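Local coordinates for inosine-uridine preferring nucleoside hydrolase family protein (Bacillus anthracis, PDB 2C40) that belongs to the inosine-uridine preferring nucleoside hydrolase family and binds a calcium ion and alpha-D-ribofuranose in one shared pocket, at residues Arg49-Ile52 against Asp53-Lys57; Glu197-Asn200 against Gln201-Leu204; Ala251-Val254 against Gly255-Leu259; Asp297-Phe300 against Asp301-Arg305. One frame throughout, in Å; residues are numbered along the deposited sequence. Where two conformers were deposited one is given.

Interaction 1: residues Arg49-Ile52 against Asp53-Lys57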
loop_
_atom_site.group_PDB
_atom_site.type_symbol
_atom_site.label_atom_id
_atom_site.label_comp_id
_atom_site.label_asym_id
_atom_site.label_seq_id
_atom_site.Cartn_x
_atom_site.Cartn_y
_atom_site.Cartn_z
ATOM N N ARG A 49 2.101 0.352 -18.776
ATOM C CA ARG A 49 2.986 1.045 -19.699
ATOM C C ARG A 49 4.377 1.290 -19.143
ATOM O O ARG A 49 5.358 1.109 -19.851
ATOM C CB ARG A 49 2.343 2.348 -20.176
ATOM C CG ARG A 49 1.099 2.083 -21.076
ATOM C CD ARG A 49 0.195 3.296 -21.133
ATOM N NE ARG A 49 0.854 4.385 -21.826
ATOM C CZ ARG A 49 0.556 5.682 -21.710
ATOM N NH1 ARG A 49 -0.366 6.103 -20.861
ATOM N NH2 ARG A 49 1.215 6.574 -22.460
ATOM N N LYS A 50 4.450 1.703 -17.882
ATOM C CA LYS A 50 5.740 1.948 -17.199
ATOM C C LYS A 50 6.512 0.631 -16.955
ATOM O O LYS A 50 7.741 0.593 -16.932
ATOM C CB LYS A 50 5.519 2.656 -15.853
ATOM C CG LYS A 50 4.802 4.014 -15.929
ATOM C CD LYS A 50 4.727 4.681 -14.584
ATOM C CE LYS A 50 3.770 5.840 -14.621
ATOM N NZ LYS A 50 3.625 6.429 -13.276
ATOM N N ILE A 51 5.782 -0.451 -16.767
ATOM C CA ILE A 51 6.426 -1.756 -16.555
ATOM C C ILE A 51 7.067 -2.219 -17.860
ATOM O O ILE A 51 8.186 -2.725 -17.861
ATOM C CB ILE A 51 5.448 -2.796 -15.989
ATOM C CG1 ILE A 51 5.131 -2.443 -14.549
ATOM C CG2 ILE A 51 6.059 -4.207 -16.044
ATOM C CD1 ILE A 51 3.924 -3.186 -13.924
ATOM N N ILE A 52 6.353 -2.014 -18.962
ATOM C CA ILE A 52 6.847 -2.384 -20.280
ATOM C C ILE A 52 8.048 -1.490 -20.605
ATOM O O ILE A 52 9.078 -1.992 -21.025
ATOM C CB ILE A 52 5.748 -2.263 -21.333
ATOM C CG1 ILE A 52 4.631 -3.259 -21.058
ATOM C CG2 ILE A 52 6.295 -2.524 -22.742
ATOM C CD1 ILE A 52 3.351 -2.926 -21.831
ATOM N N ASP A 53 7.942 -0.181 -20.352
ATOM C CA ASP A 53 9.085 0.704 -20.537
ATOM C C ASP A 53 10.334 0.246 -19.786
ATOM O O ASP A 53 11.408 0.115 -20.376
ATOM C CB ASP A 53 8.793 2.132 -20.040
ATOM C CG ASP A 53 7.901 2.914 -20.968
ATOM O OD1 ASP A 53 7.371 2.349 -21.924
ATOM O OD2 ASP A 53 7.700 4.114 -20.719
ATOM N N ARG A 54 10.203 0.042 -18.484
ATOM C CA ARG A 54 11.373 -0.232 -17.656
ATOM C C ARG A 54 11.908 -1.650 -17.867
ATOM O O ARG A 54 13.129 -1.852 -17.949
ATOM C CB ARG A 54 11.062 -0.018 -16.187
ATOM C CG ARG A 54 12.260 -0.228 -15.269
ATOM C CD ARG A 54 12.747 1.069 -14.635
ATOM N NE ARG A 54 14.075 0.909 -14.034
ATOM C CZ ARG A 54 14.581 1.688 -13.072
ATOM N NH1 ARG A 54 13.855 2.685 -12.555
ATOM N NH2 ARG A 54 15.811 1.448 -12.603
ATOM N N PHE A 55 11.002 -2.615 -17.981
ATOM C CA PHE A 55 11.368 -4.015 -17.906
ATOM C C PHE A 55 11.053 -4.820 -19.162
ATOM O O PHE A 55 11.326 -6.016 -19.206
ATOM C CB PHE A 55 10.654 -4.647 -16.706
ATOM C CG PHE A 55 11.011 -4.046 -15.385
ATOM C CD1 PHE A 55 10.007 -3.589 -14.520
ATOM C CD2 PHE A 55 12.338 -3.971 -14.956
ATOM C CE1 PHE A 55 10.323 -3.050 -13.296
ATOM C CE2 PHE A 55 12.649 -3.434 -13.708
ATOM C CZ PHE A 55 11.634 -2.972 -12.887
ATOM N N GLY A 56 10.502 -4.175 -20.179
ATOM C CA GLY A 56 10.098 -4.872 -21.398
ATOM C C GLY A 56 11.212 -4.879 -22.428
ATOM O O GLY A 56 12.265 -4.300 -22.181
ATOM N N LYS A 57 10.956 -5.532 -23.569
ATOM C CA LYS A 57 11.914 -5.665 -24.676
ATOM C C LYS A 57 11.408 -4.933 -25.944
ATOM O O LYS A 57 11.755 -3.788 -26.198
ATOM C CB LYS A 57 12.142 -7.155 -24.966
#

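Interaction 2: residues Glu197-Asn200 against Gln201-Leu204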
loop_
_atom_site.group_PDB
_atom_site.type_symbol
_atom_site.label_atom_id
_atom_site.label_comp_id
_atom_site.label_asym_id
_atom_site.label_seq_id
_atom_site.Cartn_x
_atom_site.Cartn_y
_atom_site.Cartn_z
ATOM N N GLU A 197 -8.390 -23.426 -6.164
ATOM C CA GLU A 197 -7.757 -24.609 -5.525
ATOM C C GLU A 197 -6.386 -24.920 -6.115
ATOM O O GLU A 197 -5.569 -25.558 -5.459
ATOM C CB GLU A 197 -8.492 -25.947 -5.791
ATOM C CG GLU A 197 -9.948 -26.034 -5.545
ATOM C CD GLU A 197 -10.765 -25.465 -6.679
ATOM O OE1 GLU A 197 -11.296 -26.227 -7.508
ATOM O OE2 GLU A 197 -10.871 -24.251 -6.695
ATOM N N SER A 198 -6.220 -24.589 -7.405
ATOM C CA SER A 198 -5.038 -24.917 -8.201
ATOM C C SER A 198 -3.763 -24.498 -7.493
ATOM O O SER A 198 -2.699 -25.067 -7.674
ATOM C CB SER A 198 -5.133 -24.193 -9.568
ATOM O OG SER A 198 -6.180 -24.746 -10.363
ATOM N N THR A 199 -3.898 -23.464 -6.679
ATOM C CA THR A 199 -2.771 -22.777 -6.086
ATOM C C THR A 199 -2.443 -23.287 -4.658
ATOM O O THR A 199 -1.570 -22.743 -4.020
ATOM C CB THR A 199 -3.085 -21.273 -6.134
ATOM O OG1 THR A 199 -1.874 -20.521 -6.205
ATOM C CG2 THR A 199 -3.968 -20.849 -4.986
ATOM N N ASN A 200 -3.105 -24.362 -4.207
ATOM C CA ASN A 200 -3.029 -24.831 -2.835
ATOM C C ASN A 200 -1.588 -25.035 -2.366
ATOM O O ASN A 200 -1.263 -24.735 -1.217
ATOM C CB ASN A 200 -3.726 -26.180 -2.683
ATOM C CG ASN A 200 -5.220 -26.081 -2.581
ATOM O OD1 ASN A 200 -5.771 -25.013 -2.331
ATOM N ND2 ASN A 200 -5.903 -27.234 -2.749
ATOM N N GLN A 201 -0.746 -25.544 -3.271
ATOM C CA GLN A 201 0.623 -25.916 -2.959
ATOM C C GLN A 201 1.632 -24.767 -3.047
ATOM O O GLN A 201 2.806 -24.981 -2.769
ATOM C CB GLN A 201 1.063 -27.139 -3.825
ATOM C CG GLN A 201 0.567 -28.439 -3.273
ATOM C CD GLN A 201 0.886 -29.657 -4.139
ATOM O OE1 GLN A 201 1.887 -29.693 -4.861
ATOM N NE2 GLN A 201 0.024 -30.677 -4.060
ATOM N N VAL A 202 1.182 -23.566 -3.406
ATOM C CA VAL A 202 2.066 -22.414 -3.527
ATOM C C VAL A 202 1.509 -21.150 -2.848
ATOM O O VAL A 202 1.273 -20.144 -3.507
ATOM C CB VAL A 202 2.459 -22.125 -5.039
ATOM C CG1 VAL A 202 3.220 -23.303 -5.634
ATOM C CG2 VAL A 202 1.228 -21.734 -5.930
ATOM N N PRO A 203 1.279 -21.213 -1.518
ATOM C CA PRO A 203 1.016 -19.950 -0.741
ATOM C C PRO A 203 2.228 -19.026 -0.706
ATOM O O PRO A 203 3.364 -19.485 -0.453
ATOM C CB PRO A 203 0.680 -20.440 0.671
ATOM C CG PRO A 203 1.168 -21.855 0.749
ATOM C CD PRO A 203 1.231 -22.410 -0.659
ATOM N N LEU A 204 1.995 -17.732 -0.951
ATOM C CA LEU A 204 3.029 -16.730 -0.671
ATOM C C LEU A 204 3.089 -16.631 0.824
ATOM O O LEU A 204 2.096 -16.300 1.496
ATOM C CB LEU A 204 2.745 -15.355 -1.221
ATOM C CG LEU A 204 3.920 -14.457 -1.701
ATOM C CD1 LEU A 204 3.597 -13.073 -1.323
ATOM C CD2 LEU A 204 5.294 -14.810 -1.227
HETATM O O HOH W 1 -1.037 -26.681 -6.302
#

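Interaction 3: residues Ala251-Val254 against Gly255-Leu259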
loop_
_atom_site.group_PDB
_atom_site.type_symbol
_atom_site.label_atom_id
_atom_site.label_comp_id
_atom_site.label_asym_id
_atom_site.label_seq_id
_atom_site.Cartn_x
_atom_site.Cartn_y
_atom_site.Cartn_z
ATOM N N ALA A 251 0.149 -17.153 -15.313
ATOM C CA ALA A 251 1.160 -16.640 -16.250
ATOM C C ALA A 251 2.380 -17.548 -16.334
ATOM O O ALA A 251 2.939 -17.730 -17.415
ATOM C CB ALA A 251 1.577 -15.244 -15.838
ATOM N N ALA A 252 2.770 -18.150 -15.198
ATOM C CA ALA A 252 3.909 -19.055 -15.153
ATOM C C ALA A 252 3.603 -20.394 -15.861
ATOM O O ALA A 252 4.491 -21.020 -16.435
ATOM C CB ALA A 252 4.314 -19.305 -13.744
ATOM N N PHE A 253 2.348 -20.818 -15.800
ATOM C CA PHE A 253 1.884 -22.029 -16.466
ATOM C C PHE A 253 1.966 -21.869 -18.005
ATOM O O PHE A 253 2.218 -22.829 -18.722
ATOM C CB PHE A 253 0.433 -22.352 -16.080
ATOM C CG PHE A 253 -0.089 -23.621 -16.678
ATOM C CD1 PHE A 253 0.321 -24.842 -16.203
ATOM C CD2 PHE A 253 -0.983 -23.603 -17.744
ATOM C CE1 PHE A 253 -0.165 -26.025 -16.777
ATOM C CE2 PHE A 253 -1.434 -24.778 -18.309
ATOM C CZ PHE A 253 -1.046 -25.973 -17.809
ATOM N N VAL A 254 1.709 -20.660 -18.488
ATOM C CA VAL A 254 1.896 -20.340 -19.894
ATOM C C VAL A 254 3.396 -20.455 -20.273
ATOM O O VAL A 254 3.740 -21.038 -21.298
ATOM C CB VAL A 254 1.344 -18.918 -20.232
ATOM C CG1 VAL A 254 1.752 -18.498 -21.643
ATOM C CG2 VAL A 254 -0.169 -18.891 -20.063
ATOM N N GLY A 255 4.268 -19.907 -19.433
ATOM C CA GLY A 255 5.701 -19.981 -19.673
ATOM C C GLY A 255 6.323 -21.343 -19.414
ATOM O O GLY A 255 7.316 -21.683 -20.035
ATOM N N LYS A 256 5.766 -22.099 -18.479
ATOM C CA LYS A 256 6.354 -23.361 -18.039
ATOM C C LYS A 256 5.274 -24.339 -17.612
ATOM O O LYS A 256 5.079 -24.589 -16.446
ATOM C CB LYS A 256 7.339 -23.142 -16.897
ATOM C CG LYS A 256 8.220 -24.327 -16.662
ATOM C CD LYS A 256 9.317 -24.030 -15.667
ATOM C CE LYS A 256 10.625 -23.687 -16.355
ATOM N NZ LYS A 256 11.736 -23.610 -15.361
ATOM N N ALA A 257 4.588 -24.907 -18.592
ATOM C CA ALA A 257 3.443 -25.809 -18.356
ATOM C C ALA A 257 3.788 -26.959 -17.397
ATOM O O ALA A 257 2.920 -27.438 -16.652
ATOM C CB ALA A 257 2.969 -26.373 -19.673
ATOM N N ASP A 258 5.061 -27.360 -17.427
ATOM C CA ASP A 258 5.616 -28.458 -16.640
ATOM C C ASP A 258 5.690 -28.277 -15.105
ATOM O O ASP A 258 6.089 -29.220 -14.395
ATOM C CB ASP A 258 7.037 -28.844 -17.178
ATOM C CG ASP A 258 7.727 -27.726 -18.078
ATOM O OD1 ASP A 258 7.036 -27.115 -18.963
ATOM O OD2 ASP A 258 8.984 -27.518 -17.953
ATOM N N LEU A 259 5.341 -27.091 -14.613
ATOM C CA LEU A 259 5.256 -26.793 -13.180
ATOM C C LEU A 259 4.087 -27.488 -12.495
ATOM O O LEU A 259 4.137 -27.759 -11.303
ATOM C CB LEU A 259 5.124 -25.275 -12.964
ATOM C CG LEU A 259 6.359 -24.465 -13.345
ATOM C CD1 LEU A 259 6.097 -22.980 -13.262
ATOM C CD2 LEU A 259 7.526 -24.855 -12.474
#

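Interaction 4: residues Asp297-Phe300 against Asp301-Arg305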
loop_
_atom_site.group_PDB
_atom_site.type_symbol
_atom_site.label_atom_id
_atom_site.label_comp_id
_atom_site.label_asym_id
_atom_site.label_seq_id
_atom_site.Cartn_x
_atom_site.Cartn_y
_atom_site.Cartn_z
ATOM N N ASP A 297 8.668 -25.680 -5.113
ATOM C CA ASP A 297 10.056 -25.239 -5.253
ATOM C C ASP A 297 10.343 -24.736 -6.669
ATOM O O ASP A 297 10.970 -23.718 -6.845
ATOM C CB ASP A 297 11.058 -26.357 -4.850
ATOM C CG ASP A 297 11.038 -26.661 -3.352
ATOM O OD1 ASP A 297 10.409 -25.911 -2.611
ATOM O OD2 ASP A 297 11.649 -27.650 -2.884
ATOM N N ARG A 298 9.892 -25.462 -7.676
ATOM C CA ARG A 298 10.104 -25.016 -9.053
ATOM C C ARG A 298 9.365 -23.738 -9.361
ATOM O O ARG A 298 9.887 -22.865 -10.036
ATOM C CB ARG A 298 9.694 -26.096 -10.021
ATOM C CG ARG A 298 10.618 -27.303 -9.926
ATOM C CD ARG A 298 11.103 -27.699 -11.298
ATOM N NE ARG A 298 10.180 -28.611 -11.936
ATOM C CZ ARG A 298 9.864 -28.634 -13.235
ATOM N NH1 ARG A 298 10.329 -27.739 -14.108
ATOM N NH2 ARG A 298 9.041 -29.579 -13.657
ATOM N N PHE A 299 8.145 -23.624 -8.871
ATOM C CA PHE A 299 7.338 -22.401 -9.118
ATOM C C PHE A 299 8.059 -21.184 -8.562
ATOM O O PHE A 299 8.344 -20.222 -9.273
ATOM C CB PHE A 299 5.937 -22.539 -8.508
ATOM C CG PHE A 299 5.130 -21.301 -8.599
ATOM C CD1 PHE A 299 4.724 -20.623 -7.439
ATOM C CD2 PHE A 299 4.817 -20.769 -9.843
ATOM C CE1 PHE A 299 3.969 -19.483 -7.527
ATOM C CE2 PHE A 299 4.079 -19.590 -9.949
ATOM C CZ PHE A 299 3.662 -18.938 -8.807
ATOM N N PHE A 300 8.380 -21.224 -7.292
ATOM C CA PHE A 300 9.051 -20.093 -6.665
ATOM C C PHE A 300 10.458 -19.870 -7.175
ATOM O O PHE A 300 10.865 -18.734 -7.286
ATOM C CB PHE A 300 9.021 -20.219 -5.131
ATOM C CG PHE A 300 7.672 -19.980 -4.567
ATOM C CD1 PHE A 300 6.917 -21.020 -4.021
ATOM C CD2 PHE A 300 7.119 -18.726 -4.648
ATOM C CE1 PHE A 300 5.636 -20.780 -3.513
ATOM C CE2 PHE A 300 5.851 -18.474 -4.154
ATOM C CZ PHE A 300 5.098 -19.495 -3.588
ATOM N N ASP A 301 11.196 -20.929 -7.509
ATOM C CA ASP A 301 12.518 -20.747 -8.137
ATOM C C ASP A 301 12.390 -20.079 -9.524
ATOM O O ASP A 301 13.187 -19.251 -9.925
ATOM C CB ASP A 301 13.234 -22.080 -8.279
ATOM C CG ASP A 301 14.601 -21.930 -8.869
ATOM O OD1 ASP A 301 15.492 -21.384 -8.184
ATOM O OD2 ASP A 301 14.799 -22.375 -10.023
ATOM N N TYR A 302 11.360 -20.448 -10.243
ATOM C CA TYR A 302 11.150 -19.940 -11.592
ATOM C C TYR A 302 10.918 -18.416 -11.584
ATOM O O TYR A 302 11.562 -17.663 -12.312
ATOM C CB TYR A 302 9.963 -20.680 -12.194
ATOM C CG TYR A 302 9.544 -20.258 -13.562
ATOM C CD1 TYR A 302 8.214 -19.982 -13.834
ATOM C CD2 TYR A 302 10.474 -20.141 -14.588
ATOM C CE1 TYR A 302 7.813 -19.633 -15.107
ATOM C CE2 TYR A 302 10.090 -19.785 -15.861
ATOM C CZ TYR A 302 8.756 -19.521 -16.113
ATOM O OH TYR A 302 8.361 -19.142 -17.379
ATOM N N ILE A 303 10.002 -17.969 -10.752
ATOM C CA ILE A 303 9.670 -16.548 -10.717
ATOM C C ILE A 303 10.778 -15.698 -10.097
ATOM O O ILE A 303 11.027 -14.597 -10.577
ATOM C CB ILE A 303 8.264 -16.323 -10.163
ATOM C CG1 ILE A 303 8.192 -16.725 -8.703
ATOM C CG2 ILE A 303 7.212 -17.134 -11.032
ATOM C CD1 ILE A 303 6.739 -16.890 -8.159
ATOM N N THR A 304 11.511 -16.231 -9.128
ATOM C CA THR A 304 12.726 -15.543 -8.670
ATOM C C THR A 304 13.835 -15.545 -9.745
ATOM O O THR A 304 14.496 -14.534 -9.903
ATOM C CB THR A 304 13.179 -15.857 -7.178
ATOM O OG1 THR A 304 14.572 -16.245 -7.080
ATOM C CG2 THR A 304 12.315 -16.867 -6.511
ATOM N N ARG A 305 13.981 -16.602 -10.546
ATOM C CA ARG A 305 14.952 -16.561 -11.689
ATOM C C ARG A 305 14.599 -15.447 -12.681
ATOM O O ARG A 305 15.468 -14.671 -13.075
ATOM C CB ARG A 305 15.048 -17.902 -12.436
ATOM C CG ARG A 305 16.030 -18.820 -11.771
ATOM C CD ARG A 305 16.012 -20.275 -12.275
ATOM N NE ARG A 305 16.954 -21.022 -11.422
ATOM C CZ ARG A 305 18.271 -21.039 -11.596
ATOM N NH1 ARG A 305 18.830 -20.386 -12.608
ATOM N NH2 ARG A 305 19.034 -21.712 -10.755
#

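Interaction 1: residues Arg49-Ile52 against Asp53-Lys57
Asp53 meets Arg49, one helical turn back, through backbone and side chain. Its backbone N donates to Arg49 O at 2.9 Å, nearly straight at 166°. Its carboxylate OD1 lies 3.1 Å from the same Arg49 O, but both atoms are acceptors and do not bond. The first torsion sets that approach: CG stands beside the residue's own N and opposite its carbonyl carbon (chi1 -75°), which brings Asp53 CG to 3.3 Å from Arg49 O. Donors from elsewhere hold the carboxylate there, the N-H of Thr98 on OD1 and that of Val97 on OD2. Arg49 NE, 6.8 Å from Asp53 OD1, donates instead to Thr98 O.

Ile52 contributes mainly through its backbone. Its O accepts from Gly56 N at 2.7 Å, with the N-H bent to 131°, and Gly56 is the first residue to leave helical backbone angles. This is the C-terminal turn of helix 41-55, the helical link of a beta-alpha-beta unit between strands 27-34 and 62-64. The side chain of Ile52 points away overall from the later residues and packs on Ile60 and Thr98.

Ile51 adds the apolar side of the turn. Its O takes the N-H of Phe55 at 2.8 Å, and its CG2 lies 4.3 Å from CD1 of the Phe55 ring. One face of that ring carries Arg54 CG over its centre, while Phe19 meets the ring edge-to-face. Ile51 itself touches Leu15 and Leu18 of helix 12-21, as well as Phe223 of helix 219-229.

Interaction 2: residues Glu197-Asn200 against Gln201-Leu204
The side chains of Thr199 and Val202 cross at about a right angle, with Thr199 OG1 laid against Val202 CG2 at 3.3 Å. A polar atom therefore faces a methyl group. OG1 is buried here, and its contact with CG2 is van der Waals in kind and leaves the hydroxyl without a hydrogen-bonding partner anywhere in the model. In Thr199 the hydroxyl lies roughly opposite the backbone N (chi1 -152°), beside the carbonyl carbon and against Val202 CG2. That methyl occupies the position between its own N and carbonyl carbon, and it also comes within 3.5 Å of Thr199 O.

The backbone brings the two residues together. Thr199 to Val202 form a type I beta turn, closed by Val202 N donating to Thr199 O at 2.9 Å. The N-H is nearly straight at 165°, yet the donor sits well above the carbonyl plane, 47° out of it. Overlapping the start of the turn, Asn200 N donates to Glu197 O at 3.0 Å. A water bridges Ser198 O, to which it donates at 2.7 Å, and Gln201 N, from which it accepts at 3.3 Å. Past the turn, Pro203 CD rests 3.5 Å from Asn200 O.

The turn belongs to the loop that follows strand 191-194, and the Thr199 side chain is about 9 Å from the bound alpha-D-ribofuranose. Thr199 and Pro203 both touch Tyr244, Val202 packs on Phe299 and Phe300 of helix 296-308, and the Leu204 side chain touches Arg209 and Trp212 of helix 206-214, which begins two residues on.

Interaction 3: residues Ala251-Val254 against Gly255-Leu259
The Phe253 ring carries Ala257 over one face: Ala257 CA lies 4.3 Å from the ring centroid and 28° off the normal, a CH-pi contact. Ala257 CB stands above the same ring but displaced toward its rim, with Phe253 CE1 at 4.3 Å. Still nearer is the alanine carbonyl, whose Ala257 O comes to 3.4 Å from Phe253 CE1. With CG opposite the backbone N (chi1 -177°), beside the carbonyl carbon, the ring end comes back to Ala257 although CB points away. Outside this stretch, Phe253 touches Val149.

A second apolar pair spans seven residues, Ala252 CB against Leu259 CD1 at 4.1 Å. Both pairs form where helix 246-255 ends. Gly255 N still donates to Ala251 O at 3.3 Å, and Lys256 N to Ala252 O at a short 2.6 Å, with the N-H bent to 134°. There the helix stops: Lys256 leaves helical backbone angles, and Ala257 N approaches Phe253 O at an angle too poor for a hydrogen bond. A 3-10 segment, 257-259, follows at once, supported by Leu259 N donating to Lys256 O. It folds Leu259 back toward the helix it has just left.

The same helix carries Asp247, a calcium ligand, near its start. Its final turn packs on the sheet through Val254, against Leu123 of strand 120-124 and Val149 of strand 145-151. Ala251 touches Ser17 and Leu21 of helix 12-21, while Ala252 and Leu259 face helix 296-308. Leu259 then leads into strand 261-269.

Interaction 4: residues Asp297-Phe300 against Asp301-Arg305
The first torsions bring Phe299 and Ile303 together: the ring of Phe299 extends opposite its backbone N (chi1 174°), while Ile303 places CG1 between its own N and carbonyl carbon (chi1 66°). The pair is an i, i+4 contact on the apolar side of helix 296-308, the last helix of the chain in this nucleoside hydrolase fold. Ile303 CD1 comes over one face of the Phe299 ring, 4.0 Å from the centroid and 23° off the normal. Phe300 lies alongside Ile303, its CD2 4.0 Å from Ile303 CD1, so one methyl serves both rings. The rings also touch, with Phe299 CD1 over the centre of a Phe300 face.

Backbone i to i+4 bonds run beneath this packing, among them Ile303 N to Phe299 O at 3.2 Å and Tyr302 N to Arg298 O at 2.8 Å. Val248, Leu249 and Ala252 of helix 246-255 cover Phe299, and Ile208 touches Phe300. On the exposed side of the helix, Asp301 N donates to Asp297 O. The Asp301 carboxylate meets Arg305 in a salt bridge: Arg305 NE approaches the syn side of Asp301 OD2 at 2.9 Å, nearly within the guanidinium plane.

Interaction 3 is mostly buried, with one exposed residue, Ala257; interactions 1, 2 and 4 are partly buried, and 2 and 4 include more exposed residues. Helix 296-308 connects three of them. Interaction 2 reaches interaction 4 where Val202 CG1 meets Phe299 CD1 at 3.6 Å, and interaction 3 does so where Leu259 CD1 meets Tyr302 CD1 at 3.7 Å. Interaction 1 stands apart on helix 41-55, its nearest atoms about 11 Å from those of interaction 4. Chemistry follows place: charged side chains held by outside partners in 1, a hydrogen-bonded turn with a water in 2, CH-pi packing at a helix end in 3, and aromatic packing on one side of the helix and a salt bridge between exposed residues in 4.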